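Local coordinates for 6b protein (Agrobacterium vitis, PDB 3AQ2) that disturbs plant cell proliferation as an Agrobacterium toxin with an ADP-ribosylation fold, probably by interfering with the plant microRNA machinery, at residues L102-L112 / R147-W158. Numbering follows the deposited sequence.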
loop_
_atom_site.group_PDB
_atom_site.type_symbol
_atom_site.label_atom_id
_atom_site.label_comp_id
_atom_site.label_asym_id
_atom_site.label_seq_id
_atom_site.Cartn_x
_atom_site.Cartn_y
_atom_site.Cartn_z
ATOM N N LEU A 102 11.092 -8.731 5.739
ATOM C CA LEU A 102 11.145 -8.877 7.204
ATOM C C LEU A 102 10.863 -10.303 7.649
ATOM O O LEU A 102 11.555 -10.853 8.525
ATOM C CB LEU A 102 10.169 -7.913 7.892
ATOM C CG LEU A 102 10.319 -7.858 9.419
ATOM C CD1 LEU A 102 11.578 -7.091 9.845
ATOM C CD2 LEU A 102 9.074 -7.238 10.055
ATOM N N LEU A 103 9.838 -10.885 7.033
ATOM C CA LEU A 103 9.373 -12.239 7.338
ATOM C C LEU A 103 9.188 -13.015 6.047
ATOM O O LEU A 103 9.015 -12.424 4.985
ATOM C CB LEU A 103 8.033 -12.177 8.071
ATOM C CG LEU A 103 8.009 -11.445 9.418
ATOM C CD1 LEU A 103 6.573 -11.342 9.902
ATOM C CD2 LEU A 103 8.877 -12.147 10.435
ATOM N N ASP A 104 9.218 -14.342 6.139
ATOM C CA ASP A 104 8.913 -15.196 4.987
ATOM C C ASP A 104 7.447 -14.939 4.606
ATOM O O ASP A 104 6.628 -14.633 5.488
ATOM C CB ASP A 104 9.128 -16.668 5.358
ATOM C CG ASP A 104 8.890 -17.620 4.189
ATOM O OD1 ASP A 104 7.721 -17.990 3.918
ATOM O OD2 ASP A 104 9.880 -18.029 3.546
ATOM N N PRO A 105 7.108 -15.034 3.305
ATOM C CA PRO A 105 5.709 -14.846 2.892
ATOM C C PRO A 105 4.710 -15.757 3.621
ATOM O O PRO A 105 3.562 -15.358 3.830
ATOM C CB PRO A 105 5.745 -15.139 1.387
ATOM C CG PRO A 105 7.132 -14.729 0.991
ATOM C CD PRO A 105 7.994 -15.201 2.135
ATOM N N GLN A 106 5.135 -16.954 4.032
ATOM C CA GLN A 106 4.219 -17.819 4.793
ATOM C C GLN A 106 3.890 -17.228 6.172
ATOM O O GLN A 106 2.729 -17.260 6.605
ATOM C CB GLN A 106 4.779 -19.232 4.909
ATOM C CG GLN A 106 4.958 -19.910 3.543
ATOM C CD GLN A 106 5.253 -21.395 3.658
ATOM O OE1 GLN A 106 5.935 -21.834 4.589
ATOM N NE2 GLN A 106 4.727 -22.184 2.717
ATOM N N GLU A 107 4.914 -16.684 6.838
ATOM C CA GLU A 107 4.751 -16.046 8.145
ATOM C C GLU A 107 3.921 -14.785 8.006
ATOM O O GLU A 107 2.988 -14.552 8.783
ATOM C CB GLU A 107 6.111 -15.700 8.745
ATOM C CG GLU A 107 6.954 -16.932 9.032
ATOM C CD GLU A 107 8.395 -16.594 9.352
ATOM O OE1 GLU A 107 8.933 -15.606 8.797
ATOM O OE2 GLU A 107 8.999 -17.343 10.142
ATOM N N MET A 108 4.243 -13.976 6.996
ATOM C CA MET A 108 3.473 -12.753 6.753
ATOM C C MET A 108 1.999 -13.076 6.509
ATOM O O MET A 108 1.120 -12.369 6.995
ATOM C CB MET A 108 4.050 -11.978 5.574
ATOM C CG MET A 108 3.278 -10.696 5.211
ATOM S SD MET A 108 3.082 -9.532 6.582
ATOM C CE MET A 108 4.803 -9.213 6.811
ATOM N N ASN A 109 1.729 -14.159 5.785
ATOM C CA ASN A 109 0.345 -14.519 5.526
ATOM C C ASN A 109 -0.414 -14.813 6.820
ATOM O O ASN A 109 -1.574 -14.432 6.952
ATOM C CB ASN A 109 0.237 -15.713 4.588
ATOM C CG ASN A 109 -1.195 -15.984 4.190
ATOM O OD1 ASN A 109 -1.807 -15.219 3.420
ATOM N ND2 ASN A 109 -1.750 -17.041 4.730
ATOM N N ALA A 110 0.249 -15.458 7.779
ATOM C CA ALA A 110 -0.382 -15.718 9.081
ATOM C C ALA A 110 -0.773 -14.420 9.802
ATOM O O ALA A 110 -1.870 -14.316 10.374
ATOM C CB ALA A 110 0.522 -16.575 9.969
ATOM N N ILE A 111 0.121 -13.437 9.766
ATOM C CA ILE A 111 -0.163 -12.154 10.404
ATOM C C ILE A 111 -1.277 -11.401 9.662
ATOM O O ILE A 111 -2.176 -10.812 10.295
ATOM C CB ILE A 111 1.112 -11.310 10.528
ATOM C CG1 ILE A 111 2.122 -12.036 11.432
ATOM C CG2 ILE A 111 0.800 -9.913 11.102
ATOM C CD1 ILE A 111 3.451 -11.297 11.585
ATOM N N LEU A 112 -1.223 -11.444 8.331
ATOM C CA LEU A 112 -2.248 -10.802 7.504
ATOM C C LEU A 112 -3.647 -11.378 7.727
ATOM O O LEU A 112 -4.640 -10.631 7.766
ATOM C CB LEU A 112 -1.875 -10.886 6.024
ATOM C CG LEU A 112 -0.720 -9.975 5.597
ATOM C CD1 LEU A 112 -0.197 -10.412 4.241
ATOM C CD2 LEU A 112 -1.147 -8.473 5.604
ATOM N N ARG A 147 -2.303 -0.805 14.882
ATOM C CA ARG A 147 -1.536 -1.728 15.710
ATOM C C ARG A 147 -0.052 -1.484 15.509
ATOM O O ARG A 147 0.347 -0.893 14.513
ATOM C CB ARG A 147 -1.866 -3.177 15.315
ATOM C CG ARG A 147 -1.479 -4.212 16.362
ATOM C CD ARG A 147 -1.871 -5.601 15.905
ATOM N NE ARG A 147 -1.015 -6.163 14.855
ATOM C CZ ARG A 147 -1.426 -6.519 13.639
ATOM N NH1 ARG A 147 -2.689 -6.335 13.254
ATOM N NH2 ARG A 147 -0.567 -7.047 12.788
ATOM N N THR A 148 0.748 -1.954 16.462
ATOM C CA THR A 148 2.204 -1.997 16.323
ATOM C C THR A 148 2.694 -3.404 16.684
ATOM O O THR A 148 2.362 -3.911 17.756
ATOM C CB THR A 148 2.858 -0.951 17.235
ATOM O OG1 THR A 148 2.338 0.343 16.902
ATOM C CG2 THR A 148 4.382 -0.941 17.090
ATOM N N ASP A 149 3.447 -4.025 15.775
ATOM C CA ASP A 149 4.101 -5.309 16.036
ATOM C C ASP A 149 5.594 -5.091 16.242
ATOM O O ASP A 149 6.199 -4.236 15.586
ATOM C CB ASP A 149 3.900 -6.284 14.871
ATOM C CG ASP A 149 2.450 -6.706 14.683
ATOM O OD1 ASP A 149 1.642 -6.607 15.639
ATOM O OD2 ASP A 149 2.132 -7.163 13.571
ATOM N N VAL A 150 6.195 -5.886 17.129
ATOM C CA VAL A 150 7.617 -5.770 17.420
ATOM C C VAL A 150 8.313 -7.046 16.952
ATOM O O VAL A 150 7.969 -8.135 17.401
ATOM C CB VAL A 150 7.854 -5.537 18.932
ATOM C CG1 VAL A 150 9.352 -5.574 19.280
ATOM C CG2 VAL A 150 7.202 -4.231 19.379
ATOM N N ILE A 151 9.276 -6.899 16.044
ATOM C CA ILE A 151 10.065 -8.022 15.534
ATOM C C ILE A 151 11.540 -7.658 15.650
ATOM O O ILE A 151 11.941 -6.571 15.241
ATOM C CB ILE A 151 9.699 -8.322 14.048
ATOM C CG1 ILE A 151 8.269 -8.874 13.922
ATOM C CG2 ILE A 151 10.719 -9.267 13.395
ATOM C CD1 ILE A 151 8.104 -10.315 14.395
ATOM N N ARG A 152 12.343 -8.571 16.211
ATOM C CA ARG A 152 13.775 -8.347 16.430
ATOM C C ARG A 152 14.005 -6.982 17.086
ATOM O O ARG A 152 14.920 -6.237 16.716
ATOM C CB ARG A 152 14.587 -8.508 15.127
ATOM C CG ARG A 152 14.492 -9.905 14.486
ATOM C CD ARG A 152 15.427 -10.088 13.264
ATOM N NE ARG A 152 14.934 -9.455 12.036
ATOM C CZ ARG A 152 14.035 -9.977 11.198
ATOM N NH1 ARG A 152 13.492 -11.169 11.417
ATOM N NH2 ARG A 152 13.683 -9.302 10.112
ATOM N N GLY A 153 13.143 -6.665 18.054
ATOM C CA GLY A 153 13.285 -5.475 18.892
ATOM C C GLY A 153 12.857 -4.160 18.267
ATOM O O GLY A 153 13.041 -3.102 18.878
ATOM N N GLN A 154 12.274 -4.232 17.071
ATOM C CA GLN A 154 11.876 -3.044 16.314
ATOM C C GLN A 154 10.373 -3.002 16.103
ATOM O O GLN A 154 9.749 -4.028 15.826
ATOM C CB GLN A 154 12.560 -3.036 14.940
ATOM C CG GLN A 154 14.082 -3.103 14.993
ATOM C CD GLN A 154 14.737 -1.771 15.277
ATOM O OE1 GLN A 154 14.068 -0.764 15.515
ATOM N NE2 GLN A 154 16.065 -1.758 15.253
ATOM N N GLY A 155 9.797 -1.806 16.206
ATOM C CA GLY A 155 8.354 -1.640 16.040
ATOM C C GLY A 155 7.971 -1.380 14.603
ATOM O O GLY A 155 8.657 -0.621 13.896
ATOM N N TYR A 156 6.876 -2.008 14.177
ATOM C CA TYR A 156 6.323 -1.828 12.826
ATOM C C TYR A 156 4.840 -1.508 12.894
ATOM O O TYR A 156 4.057 -2.283 13.452
ATOM C CB TYR A 156 6.541 -3.089 11.976
ATOM C CG TYR A 156 8.009 -3.378 11.787
ATOM C CD1 TYR A 156 8.686 -4.216 12.663
ATOM C CD2 TYR A 156 8.729 -2.754 10.768
ATOM C CE1 TYR A 156 10.052 -4.452 12.518
ATOM C CE2 TYR A 156 10.092 -2.987 10.610
ATOM C CZ TYR A 156 10.739 -3.837 11.486
ATOM O OH TYR A 156 12.090 -4.060 11.342
ATOM N N GLY A 157 4.451 -0.371 12.324
ATOM C CA GLY A 157 3.048 0.024 12.339
ATOM C C GLY A 157 2.212 -0.764 11.340
ATOM O O GLY A 157 2.720 -1.220 10.305
ATOM N N TRP A 158 0.942 -0.949 11.691
ATOM C CA TRP A 158 -0.113 -1.431 10.802
ATOM C C TRP A 158 -1.156 -0.329 10.674
ATOM O O TRP A 158 -1.470 0.358 11.661
ATOM C CB TRP A 158 -0.766 -2.689 11.390
ATOM C CG TRP A 158 0.118 -3.870 11.209
ATOM C CD1 TRP A 158 1.224 -4.203 11.959
ATOM C CD2 TRP A 158 0.041 -4.832 10.155
ATOM N NE1 TRP A 158 1.816 -5.335 11.440
ATOM C CE2 TRP A 158 1.105 -5.741 10.339
ATOM C CE3 TRP A 158 -0.836 -5.023 9.080
ATOM C CZ2 TRP A 158 1.321 -6.833 9.477
ATOM C CZ3 TRP A 158 -0.632 -6.116 8.226
ATOM C CH2 TRP A 158 0.447 -7.000 8.430
#
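The Trp-158 indole meets the helix 105-112 with its six-membered ring: Met-108 SD and Leu-112 CD2 lie at the edge, Leu-112 CD2 3.6 Å from Trp-158 CZ3, while Ile-111 CG2 comes in obliquely, 3.5 Å from CZ2. The bends of Met-108 at chi2 and chi3 put SD 5.3 Å from the centroid of that ring, a Met-aromatic contact. Over one indole face lies the Arg-147 guanidinium, offset toward the rim. Asp-149 fixes the rotation of the guanidinium through a side-on, two-pronged salt bridge, Arg-147 NE to Asp-149 OD1 and NH2 to OD2; Ile-111 CG2 also touches NH2, and NH1 hydrogen-bonds to Ser-115 OG. Near the hairpin tip, Leu-102 CD2 sits over one face of the Tyr-156 ring, a CH-pi contact only 16° off the normal. Leu-102, its side chain swung away from the backbone N (chi1 -171°), also brings CD1 to 3.4 Å from Tyr-156 OH. Arg-152, in the type I' turn, gives Leu-102 O a nearly straight hydrogen bond from NH2 (3.1 Å, 166°), in the carbonyl plane on a lone pair, and a weak one from NH1. Asp-104 and Glu-107 close a capping box at the helix start. The arrangement is helix-on-hairpin packing, joining helix 105-115 to a two-residue type I' beta-hairpin within the ADP-ribosylation fold.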